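Putative nisin-resistance protein (Streptococcus agalactiae 515, PDB 4Y68) probably cleaves the lantibiotic nisin as a membrane-attached lipoprotein peptidase of family S41, thereby protecting the bacterium from it. Local coordinates at residues 126-130 and 131-135; 194-197 and 198-201; 140-143 and 144-148; 281-284 and 285-288. All coordinates share one frame; numbering follows the deposited sequence.

Contact 1: 126-130 and 131-135; sequences ISKLD and KRSIS
Asp130 meets Ser133 with both oxygens of its carboxylate, and the contact can be followed outward along that side chain. Asp130 CB lies 3.3 Å from Lys131 N, which is no more than chain neighbourhood. The first torsion (chi1 78°) sets CG between the backbone N and the carbonyl carbon, which turns the carboxylate back over the first turn of the helix. There OD1 takes the backbone N-H of Ser133 at 2.9 Å, a straight bond (168°) that arrives from above the carboxylate plane. OD2 ends the chain and receives the hydroxyl of Ser133, OG to OD2 2.6 Å, on its syn lone pair. This is an N-cap: Asp130 stands immediately before helix 131-147, the helix that leads from strand 118-122 to strand 152-156, and its negative charge would suit the positive end of the helix dipole. Its own carbonyl opens the ordinary helical ladder, with Asp130 O accepting from Ile134 N at 3.2 Å. Around the cap, aliphatic carbons pack against polar atoms. Lys128 lays its extended chain beside the serine, CD 3.5 Å from Ser133 OG, while CG2 of Ile134 presses on Lys128 O at 3.4 Å. That carbonyl also accepts from the side chain of Asn164. Beneath the cap, Ile126 brings CD1 to 4.2 Å from Ser133 O, with Pro167 and Met168 of helix 165-171 against its side chain.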
ATOM      1  N   ILE A 126      -8.195  -3.683   1.101  1.00 22.07           N
ATOM      2  CA  ILE A 126      -8.598  -3.860   2.489  1.00 21.88           C
ATOM      3  C   ILE A 126      -7.744  -2.951   3.353  1.00 25.25           C
ATOM      4  O   ILE A 126      -6.513  -2.951   3.237  1.00 20.42           O
ATOM      5  CB  ILE A 126      -8.435  -5.301   2.979  1.00 19.50           C
ATOM      6  CG1 ILE A 126      -8.648  -5.364   4.495  1.00 20.02           C
ATOM      7  CG2 ILE A 126      -7.057  -5.847   2.605  1.00 19.80           C
ATOM      8  CD1 ILE A 126      -8.674  -6.785   5.047  1.00 22.39           C
ATOM      9  N   SER A 127      -8.405  -2.191   4.220  1.00 24.15           N
ATOM     10  CA  SER A 127      -7.745  -1.205   5.061  1.00 26.28           C
ATOM     11  C   SER A 127      -7.816  -1.572   6.522  1.00 35.03           C
ATOM     12  O   SER A 127      -7.295  -0.841   7.373  1.00 29.64           O
ATOM     13  CB  SER A 127      -8.373   0.167   4.862  1.00 31.99           C
ATOM     14  OG  SER A 127      -7.561   0.915   3.975  1.00 41.68           O
ATOM     15  N   LYS A 128      -8.487  -2.687   6.812  1.00 27.20           N
ATOM     16  CA  LYS A 128      -8.712  -3.083   8.185  1.00 26.21           C
ATOM     17  C   LYS A 128      -7.404  -3.418   8.854  1.00 30.63           C
ATOM     18  O   LYS A 128      -6.445  -3.817   8.190  1.00 32.25           O
ATOM     19  CB  LYS A 128      -9.685  -4.249   8.252  1.00 31.42           C
ATOM     20  CG  LYS A 128     -11.141  -3.765   8.329  1.00 32.55           C
ATOM     21  CD  LYS A 128     -12.118  -4.877   8.020  1.00 39.99           C
ATOM     22  CE  LYS A 128     -13.572  -4.397   8.061  1.00 44.82           C
ATOM     23  NZ  LYS A 128     -14.495  -5.467   7.570  1.00 46.83           N
ATOM     24  N   LEU A 129      -7.371  -3.195  10.167  1.00 30.63           N
ATOM     25  CA  LEU A 129      -6.195  -3.438  11.009  1.00 31.71           C
ATOM     26  C   LEU A 129      -6.419  -4.619  11.934  1.00 30.88           C
ATOM     27  O   LEU A 129      -5.479  -5.310  12.295  1.00 29.97           O
ATOM     28  CB  LEU A 129      -5.859  -2.207  11.870  1.00 32.72           C
ATOM     29  CG  LEU A 129      -5.543  -0.894  11.167  1.00 32.02           C
ATOM     30  CD1 LEU A 129      -5.134   0.164  12.192  1.00 23.66           C
ATOM     31  CD2 LEU A 129      -4.438  -1.155  10.139  1.00 28.21           C
ATOM     32  N   ASP A 130      -7.671  -4.820  12.341  1.00 33.13           N
ATOM     33  CA  ASP A 130      -7.991  -5.845  13.319  1.00 36.53           C
ATOM     34  C   ASP A 130      -7.594  -7.238  12.837  1.00 33.90           C
ATOM     35  O   ASP A 130      -7.790  -7.604  11.677  1.00 33.81           O
ATOM     36  CB  ASP A 130      -9.480  -5.803  13.668  1.00 33.62           C
ATOM     37  CG  ASP A 130     -10.321  -6.426  12.620  1.00 37.83           C
ATOM     38  OD1 ASP A 130     -10.638  -7.626  12.770  1.00 39.20           O
ATOM     39  OD2 ASP A 130     -10.639  -5.728  11.634  1.00 38.54           O
ATOM     40  N   LYS A 131      -7.017  -8.000  13.754  1.00 35.31           N
ATOM     41  CA  LYS A 131      -6.399  -9.296  13.472  1.00 35.09           C
ATOM     42  C   LYS A 131      -7.331 -10.297  12.789  1.00 34.36           C
ATOM     43  O   LYS A 131      -6.905 -11.087  11.937  1.00 32.83           O
ATOM     44  CB  LYS A 131      -5.888  -9.880  14.790  1.00 35.21           C
ATOM     45  CG  LYS A 131      -4.916 -11.037  14.709  1.00 38.43           C
ATOM     46  CD  LYS A 131      -4.507 -11.432  16.141  1.00 37.25           C
ATOM     47  CE  LYS A 131      -3.156 -12.147  16.205  1.00 40.52           C
ATOM     48  NZ  LYS A 131      -3.172 -13.589  15.826  1.00 43.42           N
ATOM     49  N   ARG A 132      -8.599 -10.278  13.177  1.00 32.36           N
ATOM     50  CA  ARG A 132      -9.546 -11.262  12.660  1.00 37.39           C
ATOM     51  C   ARG A 132      -9.809 -11.018  11.186  1.00 30.26           C
ATOM     52  O   ARG A 132      -9.711 -11.939  10.382  1.00 31.96           O
ATOM     53  CB  ARG A 132     -10.863 -11.241  13.449  1.00 36.52           C
ATOM     54  CG  ARG A 132     -11.890 -12.256  12.935  1.00 45.80           C
ATOM     55  CD  ARG A 132     -13.149 -12.357  13.817  1.00 55.42           C
ATOM     56  NE  ARG A 132     -12.948 -13.214  14.989  1.00 65.84           N
ATOM     57  CZ  ARG A 132     -12.734 -12.766  16.226  1.00 68.94           C
ATOM     58  NH1 ARG A 132     -12.700 -11.456  16.468  1.00 65.80           N
ATOM     59  NH2 ARG A 132     -12.557 -13.625  17.225  1.00 56.44           N
ATOM     60  N   SER A 133     -10.126  -9.774  10.842  1.00 29.89           N
ATOM     61  CA  SER A 133     -10.399  -9.408   9.460  1.00 30.48           C
ATOM     62  C   SER A 133      -9.217  -9.693   8.546  1.00 29.53           C
ATOM     63  O   SER A 133      -9.395 -10.200   7.433  1.00 25.91           O
ATOM     64  CB  SER A 133     -10.759  -7.925   9.346  1.00 32.37           C
ATOM     65  OG  SER A 133     -11.828  -7.571  10.189  1.00 30.89           O
ATOM     66  N   ILE A 134      -8.016  -9.326   8.989  1.00 27.78           N
ATOM     67  CA  ILE A 134      -6.870  -9.427   8.094  1.00 27.80           C
ATOM     68  C   ILE A 134      -6.477 -10.875   7.955  1.00 25.44           C
ATOM     69  O   ILE A 134      -5.955 -11.259   6.927  1.00 27.82           O
ATOM     70  CB  ILE A 134      -5.637  -8.600   8.557  1.00 28.49           C
ATOM     71  CG1 ILE A 134      -5.048  -9.170   9.841  1.00 31.84           C
ATOM     72  CG2 ILE A 134      -5.976  -7.111   8.671  1.00 27.83           C
ATOM     73  CD1 ILE A 134      -3.747  -8.480  10.280  1.00 34.06           C
ATOM     74  N   SER A 135      -6.742 -11.683   8.980  1.00 26.96           N
ATOM     75  CA  SER A 135      -6.478 -13.122   8.906  1.00 27.21           C
ATOM     76  C   SER A 135      -7.517 -13.864   8.030  1.00 26.67           C
ATOM     77  O   SER A 135      -7.205 -14.850   7.350  1.00 25.67           O
ATOM     78  CB  SER A 135      -6.451 -13.725  10.313  1.00 32.51           C
ATOM     79  OG  SER A 135      -5.497 -13.055  11.135  1.00 36.67           O
TER

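Contact 2: 194-197 and 198-201; sequences ITMK and NIPL
Ile199 is the tightly packed end of this turn, wedged against the three residues that precede Lys197. Its CG1 lies 3.5 Å from Thr195 O and 4.1 Å from the sulfur of Met196, and its CD1 meets Ile194 CG2 at 4.2 Å, the two isoleucine side chains crossing at about a right angle. CG1 can reach back to Thr195 O and Met196 because it stands anti to the carbonyl carbon (chi1 -51°). Met196, folded at both chi2 and chi3, carries SD on to Leu201 CD1 at 4.4 Å, and Ile169 of helix 165-171 packs on both Met196 and Ile199. The chain turns here as it leaves strand 191-195, a partner of strand 180-185 in the antiparallel sheet, and enters the loop that runs to strand 218-222. Ile199 N closes the bend on Met196 O at 3.1 Å, coming from well above the carbonyl plane (60° out of it). An inverse gamma turn centred on Pro200 follows at once, Leu201 N bonding to Ile199 O. Arg208 accompanies both bends, its guanidinium group donating to Met196 O and to Ile199 O. The opposite character belongs to Lys197 and Asn198, which are exposed. Asn198 nevertheless folds its amide back to the strand end: OD1 accepts from Thr195 N at 3.0 Å in a nearly straight bond (166°), again from above the carbonyl plane. Thr195 OG1 approaches Asn198 OD1 at 3.4 Å, weakly at most. On this outer side Lys197 points its CB away from the following residues and bends its chain.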
ATOM      1  N   ILE A 194      12.025  -4.051   2.466  1.00 25.42           N
ATOM      2  CA  ILE A 194      10.919  -4.875   2.950  1.00 26.13           C
ATOM      3  C   ILE A 194      11.124  -6.320   2.446  1.00 24.58           C
ATOM      4  O   ILE A 194      11.143  -6.563   1.243  1.00 23.27           O
ATOM      5  CB  ILE A 194       9.558  -4.340   2.494  1.00 26.14           C
ATOM      6  CG1 ILE A 194       9.308  -2.934   3.053  1.00 24.91           C
ATOM      7  CG2 ILE A 194       8.440  -5.317   2.868  1.00 26.07           C
ATOM      8  CD1 ILE A 194       9.360  -2.841   4.587  1.00 28.62           C
ATOM      9  N   THR A 195      11.342  -7.249   3.372  1.00 24.76           N
ATOM     10  CA  THR A 195      11.519  -8.665   3.059  1.00 26.64           C
ATOM     11  C   THR A 195      10.318  -9.410   3.593  1.00 27.37           C
ATOM     12  O   THR A 195       9.519  -8.848   4.344  1.00 28.13           O
ATOM     13  CB  THR A 195      12.799  -9.302   3.711  1.00 28.81           C
ATOM     14  OG1 THR A 195      12.640  -9.340   5.139  1.00 32.67           O
ATOM     15  CG2 THR A 195      14.039  -8.515   3.381  1.00 30.44           C
ATOM     16  N   MET A 196      10.211 -10.683   3.244  1.00 26.09           N
ATOM     17  CA  MET A 196       9.108 -11.478   3.738  1.00 28.44           C
ATOM     18  C   MET A 196       9.164 -11.567   5.268  1.00 28.27           C
ATOM     19  O   MET A 196       8.133 -11.602   5.906  1.00 31.17           O
ATOM     20  CB  MET A 196       9.112 -12.863   3.077  1.00 28.44           C
ATOM     21  CG  MET A 196       7.858 -13.697   3.333  1.00 27.58           C
ATOM     22  SD  MET A 196       6.282 -12.898   2.937  1.00 26.89           S
ATOM     23  CE  MET A 196       6.306 -12.931   1.159  1.00 21.40           C
ATOM     24  N   LYS A 197      10.357 -11.535   5.862  1.00 33.20           N
ATOM     25  CA  LYS A 197      10.494 -11.481   7.337  1.00 33.32           C
ATOM     26  C   LYS A 197       9.893 -10.236   8.016  1.00 32.00           C
ATOM     27  O   LYS A 197       9.311 -10.322   9.092  1.00 33.16           O
ATOM     28  CB  LYS A 197      11.966 -11.577   7.728  1.00 32.90           C
ATOM     29  CG  LYS A 197      12.659 -12.795   7.184  1.00 40.71           C
ATOM     30  CD  LYS A 197      14.147 -12.527   6.914  1.00 50.55           C
ATOM     31  CE  LYS A 197      15.038 -12.734   8.151  1.00 56.35           C
ATOM     32  NZ  LYS A 197      14.816 -11.758   9.267  1.00 58.79           N
ATOM     33  N   ASN A 198      10.050  -9.063   7.420  1.00 33.28           N
ATOM     34  CA  ASN A 198       9.393  -7.878   7.972  1.00 32.83           C
ATOM     35  C   ASN A 198       7.850  -7.953   7.936  1.00 34.51           C
ATOM     36  O   ASN A 198       7.179  -7.027   8.406  1.00 36.94           O
ATOM     37  CB  ASN A 198       9.822  -6.605   7.236  1.00 28.80           C
ATOM     38  CG  ASN A 198      11.318  -6.455   7.130  1.00 33.75           C
ATOM     39  OD1 ASN A 198      11.822  -6.119   6.058  1.00 33.22           O
ATOM     40  ND2 ASN A 198      12.041  -6.711   8.226  1.00 30.75           N
ATOM     41  N   ILE A 199       7.295  -9.020   7.355  1.00 28.67           N
ATOM     42  CA  ILE A 199       5.846  -9.164   7.255  1.00 27.84           C
ATOM     43  C   ILE A 199       5.360  -9.987   8.432  1.00 33.39           C
ATOM     44  O   ILE A 199       5.801 -11.115   8.608  1.00 33.84           O
ATOM     45  CB  ILE A 199       5.413  -9.854   5.939  1.00 28.37           C
ATOM     46  CG1 ILE A 199       6.061  -9.180   4.729  1.00 25.97           C
ATOM     47  CG2 ILE A 199       3.882  -9.855   5.809  1.00 27.26           C
ATOM     48  CD1 ILE A 199       5.479  -7.819   4.416  1.00 21.54           C
ATOM     49  N   PRO A 200       4.460  -9.429   9.251  1.00 35.01           N
ATOM     50  CA  PRO A 200       4.004 -10.144  10.451  1.00 38.05           C
ATOM     51  C   PRO A 200       3.144 -11.361  10.145  1.00 33.96           C
ATOM     52  O   PRO A 200       1.961 -11.346  10.447  1.00 39.26           O
ATOM     53  CB  PRO A 200       3.180  -9.085  11.194  1.00 36.34           C
ATOM     54  CG  PRO A 200       3.749  -7.797  10.746  1.00 38.93           C
ATOM     55  CD  PRO A 200       4.079  -8.011   9.289  1.00 35.81           C
ATOM     56  N   LEU A 201       3.728 -12.396   9.559  1.00 33.15           N
ATOM     57  CA  LEU A 201       2.979 -13.596   9.214  1.00 36.35           C
ATOM     58  C   LEU A 201       2.421 -14.291  10.457  1.00 40.67           C
ATOM     59  O   LEU A 201       1.310 -14.825  10.428  1.00 40.25           O
ATOM     60  CB  LEU A 201       3.858 -14.570   8.426  1.00 31.30           C
ATOM     61  CG  LEU A 201       4.339 -14.131   7.046  1.00 31.30           C
ATOM     62  CD1 LEU A 201       4.992 -15.286   6.363  1.00 25.44           C
ATOM     63  CD2 LEU A 201       3.212 -13.582   6.191  1.00 29.22           C
TER

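Contact 3: 140-143 and 144-148; sequences KLQN and ILMEK
Gln142 and Met146 lie side by side one helical turn apart, pointing the same way, with the amide oxygen OE1 3.6 Å from Met146 CG. On the next position round the helix Asn143 meets Glu147 differently: the two side chains cross at about a right angle, ND2 resting 3.8 Å from Glu147 CG, with the amide and carboxylate planes 29° apart. A third pair is looser, Lys140 CD approaching Ile144 CD1 at 4.4 Å. The alkyl groups also press on carbonyls of the preceding turn, for example Ile144 CG1 at 3.3 Å from Lys140 O; it gets there by standing anti to its own carbonyl carbon (chi1 -69°). What spaces these pairs is the backbone ladder of helix 131-147, the crossover helix of a beta-alpha-beta unit between strands 118-122 and 152-156. Four successive bonds, from Ile144, Leu145, Met146 and Glu147 back to the residue four earlier, cross this length of helix. Met146 N to Gln142 O is the shortest of them, 2.8 Å, with the donor nearly on the carbonyl axis. By Lys148 the ladder has weakened, its N standing 3.4 Å from Ile144 O. Further out, the fold itself fixes how the helix is turned. Leu141 and Ile144 face strand 118-122, resting on Ile121, while Ile144 and Lys148 also reach Tyr111 of strand 110-113. Lys140 sends its ammonium group to Pro109 O, and the hydroxyl of Tyr150 bonds to the carbonyl oxygen of Leu145 as the chain moves on toward strand 152-156.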
ATOM      1  N   LYS A 140      -8.154 -16.763   3.322  1.00 31.99           N
ATOM      2  CA  LYS A 140      -8.869 -17.038   2.085  1.00 30.84           C
ATOM      3  C   LYS A 140      -7.890 -17.216   0.912  1.00 28.22           C
ATOM      4  O   LYS A 140      -8.062 -18.099   0.073  1.00 35.44           O
ATOM      5  CB  LYS A 140      -9.862 -15.900   1.810  1.00 35.28           C
ATOM      6  CG  LYS A 140     -11.290 -16.319   1.515  1.00 38.10           C
ATOM      7  CD  LYS A 140     -11.554 -16.307   0.013  1.00 39.47           C
ATOM      8  CE  LYS A 140     -13.044 -16.487  -0.312  1.00 43.71           C
ATOM      9  NZ  LYS A 140     -13.908 -15.298   0.038  1.00 39.45           N
ATOM     10  N   LEU A 141      -6.859 -16.378   0.848  1.00 26.63           N
ATOM     11  CA  LEU A 141      -5.889 -16.468  -0.231  1.00 22.88           C
ATOM     12  C   LEU A 141      -5.044 -17.726  -0.076  1.00 27.09           C
ATOM     13  O   LEU A 141      -4.887 -18.510  -1.013  1.00 28.24           O
ATOM     14  CB  LEU A 141      -4.992 -15.229  -0.264  1.00 25.97           C
ATOM     15  CG  LEU A 141      -5.574 -14.061  -1.050  1.00 30.84           C
ATOM     16  CD1 LEU A 141      -4.813 -12.785  -0.789  1.00 26.70           C
ATOM     17  CD2 LEU A 141      -5.550 -14.391  -2.532  1.00 26.33           C
ATOM     18  N   GLN A 142      -4.490 -17.894   1.118  1.00 26.25           N
ATOM     19  CA  GLN A 142      -3.719 -19.072   1.462  1.00 26.67           C
ATOM     20  C   GLN A 142      -4.474 -20.353   1.057  1.00 30.95           C
ATOM     21  O   GLN A 142      -3.923 -21.207   0.368  1.00 36.65           O
ATOM     22  CB  GLN A 142      -3.412 -19.056   2.956  1.00 27.48           C
ATOM     23  CG  GLN A 142      -2.689 -20.268   3.488  1.00 32.98           C
ATOM     24  CD  GLN A 142      -1.194 -20.146   3.397  1.00 40.02           C
ATOM     25  OE1 GLN A 142      -0.636 -19.799   2.347  1.00 45.24           O
ATOM     26  NE2 GLN A 142      -0.524 -20.428   4.502  1.00 40.54           N
ATOM     27  N   ASN A 143      -5.741 -20.472   1.444  1.00 32.45           N
ATOM     28  CA  ASN A 143      -6.489 -21.681   1.114  1.00 34.12           C
ATOM     29  C   ASN A 143      -6.560 -21.918  -0.375  1.00 35.26           C
ATOM     30  O   ASN A 143      -6.347 -23.036  -0.839  1.00 39.68           O
ATOM     31  CB  ASN A 143      -7.906 -21.651   1.663  1.00 32.83           C
ATOM     32  CG  ASN A 143      -8.729 -22.842   1.173  1.00 47.78           C
ATOM     33  OD1 ASN A 143      -9.298 -22.814   0.076  1.00 43.64           O
ATOM     34  ND2 ASN A 143      -8.759 -23.910   1.967  1.00 49.26           N
ATOM     35  N   ILE A 144      -6.850 -20.863  -1.123  1.00 34.21           N
ATOM     36  CA  ILE A 144      -6.949 -20.983  -2.570  1.00 34.35           C
ATOM     37  C   ILE A 144      -5.655 -21.476  -3.168  1.00 36.24           C
ATOM     38  O   ILE A 144      -5.665 -22.382  -3.989  1.00 34.54           O
ATOM     39  CB  ILE A 144      -7.318 -19.653  -3.238  1.00 29.77           C
ATOM     40  CG1 ILE A 144      -8.768 -19.282  -2.889  1.00 32.00           C
ATOM     41  CG2 ILE A 144      -7.084 -19.755  -4.759  1.00 28.85           C
ATOM     42  CD1 ILE A 144      -9.181 -17.903  -3.367  1.00 29.28           C
ATOM     43  N   LEU A 145      -4.543 -20.880  -2.739  1.00 35.00           N
ATOM     44  CA  LEU A 145      -3.240 -21.160  -3.336  1.00 33.18           C
ATOM     45  C   LEU A 145      -2.686 -22.516  -2.898  1.00 34.79           C
ATOM     46  O   LEU A 145      -2.023 -23.183  -3.683  1.00 36.13           O
ATOM     47  CB  LEU A 145      -2.238 -20.050  -2.986  1.00 29.47           C
ATOM     48  CG  LEU A 145      -2.479 -18.672  -3.622  1.00 32.71           C
ATOM     49  CD1 LEU A 145      -1.551 -17.602  -3.050  1.00 24.92           C
ATOM     50  CD2 LEU A 145      -2.331 -18.738  -5.123  1.00 26.07           C
ATOM     51  N   MET A 146      -2.971 -22.921  -1.658  1.00 37.97           N
ATOM     52  CA  MET A 146      -2.386 -24.143  -1.096  1.00 42.94           C
ATOM     53  C   MET A 146      -3.256 -25.406  -1.288  1.00 45.44           C
ATOM     54  O   MET A 146      -2.725 -26.503  -1.464  1.00 48.36           O
ATOM     55  CB  MET A 146      -2.084 -23.950   0.400  1.00 36.53           C
ATOM     56  CG  MET A 146      -0.934 -22.954   0.715  1.00 42.72           C
ATOM     57  SD  MET A 146       0.719 -23.378   0.082  1.00 51.29           S
ATOM     58  CE  MET A 146       1.004 -24.985   0.829  1.00 43.58           C
ATOM     59  N   GLU A 147      -4.576 -25.250  -1.271  1.00 43.54           N
ATOM     60  CA  GLU A 147      -5.480 -26.398  -1.318  1.00 42.14           C
ATOM     61  C   GLU A 147      -6.318 -26.555  -2.591  1.00 46.05           C
ATOM     62  O   GLU A 147      -7.192 -27.415  -2.648  1.00 48.27           O
ATOM     63  CB  GLU A 147      -6.419 -26.328  -0.136  1.00 38.76           C
ATOM     64  CG  GLU A 147      -5.697 -26.020   1.149  1.00 42.52           C
ATOM     65  CD  GLU A 147      -6.101 -26.960   2.226  1.00 42.53           C
ATOM     66  OE1 GLU A 147      -6.518 -28.079   1.878  1.00 49.36           O
ATOM     67  OE2 GLU A 147      -6.018 -26.592   3.412  1.00 52.56           O
ATOM     68  N   LYS A 148      -6.084 -25.724  -3.598  1.00 40.58           N
ATOM     69  CA  LYS A 148      -6.816 -25.872  -4.843  1.00 35.71           C
ATOM     70  C   LYS A 148      -5.886 -26.430  -5.893  1.00 36.14           C
ATOM     71  O   LYS A 148      -4.663 -26.379  -5.761  1.00 31.69           O
ATOM     72  CB  LYS A 148      -7.404 -24.549  -5.332  1.00 36.75           C
ATOM     73  CG  LYS A 148      -8.428 -23.909  -4.402  1.00 39.97           C
ATOM     74  CD  LYS A 148      -9.690 -24.734  -4.259  1.00 42.14           C
ATOM     75  CE  LYS A 148     -10.789 -23.879  -3.642  1.00 38.82           C
ATOM     76  NZ  LYS A 148     -11.956 -24.676  -3.216  1.00 43.66           N
TER

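Contact 4: 281-284 and 285-288; sequences YKYE and NTPI
Strand 282-283 borders the long strand 267-276 in the antiparallel sheet, and directly after it the chain bends through Glu284 and Asn285 into the loop that leads to strand 292-293. Tyr283 spans this bend with its side chain, touching first Thr286 and then Ile288, and both cross it at about a right angle. Near the backbone, Thr286 OG1 sits 3.5 Å from Tyr283 CA and 3.7 Å from CD1 of the ring. With chi1 67° that hydroxyl lies between its own backbone N and carbonyl carbon, which directs it back at the strand, and CG2 comes to 3.3 Å from Glu284 O. Asn285 makes the corner with positive phi and psi (59° and 46°), a left-handed conformation. The contact is thus van der Waals packing, and the polar ends are held elsewhere: Tyr283 OH by Asp277, Glu284 OE2 by Tyr49, and Asn285 OD1 by Thr255. Leu235 of helix 229-235 lies against both Tyr283 and Ile288, closing the apolar side of the bend. Farther along the ring, Tyr283 CE1 approaches Ile288 CG1 obliquely at 3.9 Å.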
ATOM      1  N   TYR A 281      14.994  -0.777 -10.536  1.00 28.30           N
ATOM      2  CA  TYR A 281      14.209   0.336 -11.085  1.00 29.32           C
ATOM      3  C   TYR A 281      13.656   1.247  -9.997  1.00 25.68           C
ATOM      4  O   TYR A 281      13.157   0.766  -8.987  1.00 26.07           O
ATOM      5  CB  TYR A 281      13.048  -0.175 -11.929  1.00 28.27           C
ATOM      6  CG  TYR A 281      13.471  -0.841 -13.202  1.00 37.40           C
ATOM      7  CD1 TYR A 281      13.742  -0.095 -14.339  1.00 41.69           C
ATOM      8  CD2 TYR A 281      13.586  -2.228 -13.281  1.00 36.80           C
ATOM      9  CE1 TYR A 281      14.127  -0.713 -15.523  1.00 42.30           C
ATOM     10  CE2 TYR A 281      13.966  -2.848 -14.453  1.00 37.83           C
ATOM     11  CZ  TYR A 281      14.234  -2.087 -15.569  1.00 39.66           C
ATOM     12  OH  TYR A 281      14.614  -2.702 -16.737  1.00 50.75           O
ATOM     13  N   LYS A 282      13.728   2.554 -10.204  1.00 22.93           N
ATOM     14  CA  LYS A 282      13.269   3.498  -9.177  1.00 26.81           C
ATOM     15  C   LYS A 282      11.851   4.013  -9.425  1.00 24.42           C
ATOM     16  O   LYS A 282      11.441   4.206 -10.562  1.00 27.14           O
ATOM     17  CB  LYS A 282      14.228   4.674  -9.068  1.00 27.03           C
ATOM     18  CG  LYS A 282      15.629   4.270  -8.635  1.00 32.87           C
ATOM     19  CD  LYS A 282      16.524   5.507  -8.434  1.00 36.99           C
ATOM     20  CE  LYS A 282      18.003   5.116  -8.344  1.00 45.36           C
ATOM     21  NZ  LYS A 282      18.893   6.249  -7.908  1.00 56.44           N
ATOM     22  N   TYR A 283      11.106   4.215  -8.347  1.00 21.61           N
ATOM     23  CA  TYR A 283       9.738   4.718  -8.440  1.00 25.44           C
ATOM     24  C   TYR A 283       9.585   5.838  -7.441  1.00 24.62           C
ATOM     25  O   TYR A 283      10.087   5.749  -6.319  1.00 26.16           O
ATOM     26  CB  TYR A 283       8.695   3.604  -8.177  1.00 23.77           C
ATOM     27  CG  TYR A 283       8.871   2.379  -9.073  1.00 23.60           C
ATOM     28  CD1 TYR A 283       8.116   2.216 -10.225  1.00 22.17           C
ATOM     29  CD2 TYR A 283       9.826   1.432  -8.786  1.00 23.49           C
ATOM     30  CE1 TYR A 283       8.302   1.133 -11.042  1.00 22.79           C
ATOM     31  CE2 TYR A 283      10.009   0.345  -9.586  1.00 24.56           C
ATOM     32  CZ  TYR A 283       9.246   0.197 -10.711  1.00 26.01           C
ATOM     33  OH  TYR A 283       9.436  -0.909 -11.502  1.00 31.98           O
ATOM     34  N   GLU A 284       8.900   6.898  -7.845  1.00 25.48           N
ATOM     35  CA  GLU A 284       8.588   7.983  -6.933  1.00 24.00           C
ATOM     36  C   GLU A 284       7.230   8.546  -7.312  1.00 22.47           C
ATOM     37  O   GLU A 284       7.140   9.578  -7.958  1.00 26.71           O
ATOM     38  CB  GLU A 284       9.671   9.061  -6.973  1.00 22.58           C
ATOM     39  CG  GLU A 284       9.567  10.089  -5.870  1.00 23.22           C
ATOM     40  CD  GLU A 284      10.728  11.084  -5.868  1.00 29.98           C
ATOM     41  OE1 GLU A 284      11.779  10.806  -6.490  1.00 31.55           O
ATOM     42  OE2 GLU A 284      10.587  12.155  -5.238  1.00 29.85           O
ATOM     43  N   ASN A 285       6.175   7.850  -6.910  1.00 22.26           N
ATOM     44  CA  ASN A 285       4.826   8.232  -7.289  1.00 22.19           C
ATOM     45  C   ASN A 285       4.750   8.223  -8.798  1.00 22.83           C
ATOM     46  O   ASN A 285       4.254   9.155  -9.430  1.00 26.94           O
ATOM     47  CB  ASN A 285       4.459   9.591  -6.697  1.00 22.23           C
ATOM     48  CG  ASN A 285       4.228   9.508  -5.193  1.00 25.84           C
ATOM     49  OD1 ASN A 285       3.874   8.445  -4.677  1.00 21.74           O
ATOM     50  ND2 ASN A 285       4.428  10.617  -4.486  1.00 20.24           N
ATOM     51  N   THR A 286       5.283   7.150  -9.362  1.00 21.36           N
ATOM     52  CA  THR A 286       5.292   6.944 -10.796  1.00 25.12           C
ATOM     53  C   THR A 286       4.606   5.623 -11.155  1.00 26.14           C
ATOM     54  O   THR A 286       4.799   4.597 -10.486  1.00 25.43           O
ATOM     55  CB  THR A 286       6.717   6.934 -11.349  1.00 26.79           C
ATOM     56  OG1 THR A 286       7.393   5.790 -10.854  1.00 29.31           O
ATOM     57  CG2 THR A 286       7.475   8.163 -10.894  1.00 31.21           C
ATOM     58  N   PRO A 287       3.802   5.646 -12.222  1.00 25.56           N
ATOM     59  CA  PRO A 287       3.034   4.463 -12.607  1.00 26.09           C
ATOM     60  C   PRO A 287       3.923   3.267 -12.963  1.00 27.00           C
ATOM     61  O   PRO A 287       5.041   3.421 -13.443  1.00 26.88           O
ATOM     62  CB  PRO A 287       2.235   4.955 -13.825  1.00 27.13           C
ATOM     63  CG  PRO A 287       2.067   6.435 -13.581  1.00 25.03           C
ATOM     64  CD  PRO A 287       3.398   6.843 -12.983  1.00 28.74           C
ATOM     65  N   ILE A 288       3.414   2.072 -12.713  1.00 25.52           N
ATOM     66  CA  ILE A 288       4.111   0.870 -13.110  1.00 25.74           C
ATOM     67  C   ILE A 288       3.545   0.373 -14.446  1.00 26.64           C
ATOM     68  O   ILE A 288       2.341   0.174 -14.590  1.00 27.54           O
ATOM     69  CB  ILE A 288       3.997  -0.207 -12.025  1.00 22.75           C
ATOM     70  CG1 ILE A 288       4.484   0.356 -10.683  1.00 23.17           C
ATOM     71  CG2 ILE A 288       4.812  -1.447 -12.417  1.00 21.89           C
ATOM     72  CD1 ILE A 288       4.105  -0.525  -9.490  1.00 19.45           C
TER

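How the contacts relate
All four contacts are local and partly buried. The buried members are apolar or aromatic: Met196 and Ile199 in contact 2, Leu141, Ile144 and Leu145 in contact 3, Tyr283 and Ile288 in contact 4. Exposed ones are polar, such as Asp130 in contact 1 and Lys197 and Asn198 in contact 2. Contacts 1 and 3 share helix 131-147, their centres about 18 Å apart: a carboxylate cap starts it, backbone bonds and alkyl packing continue it. Contacts 2 and 4 both follow strands of the antiparallel sheet; contact 2 closes its turn with an asparagine amide and a backbone bond, whereas contact 4 relies on a tyrosine side chain. Contact 3 lies farthest from the chain centre, about 22 Å.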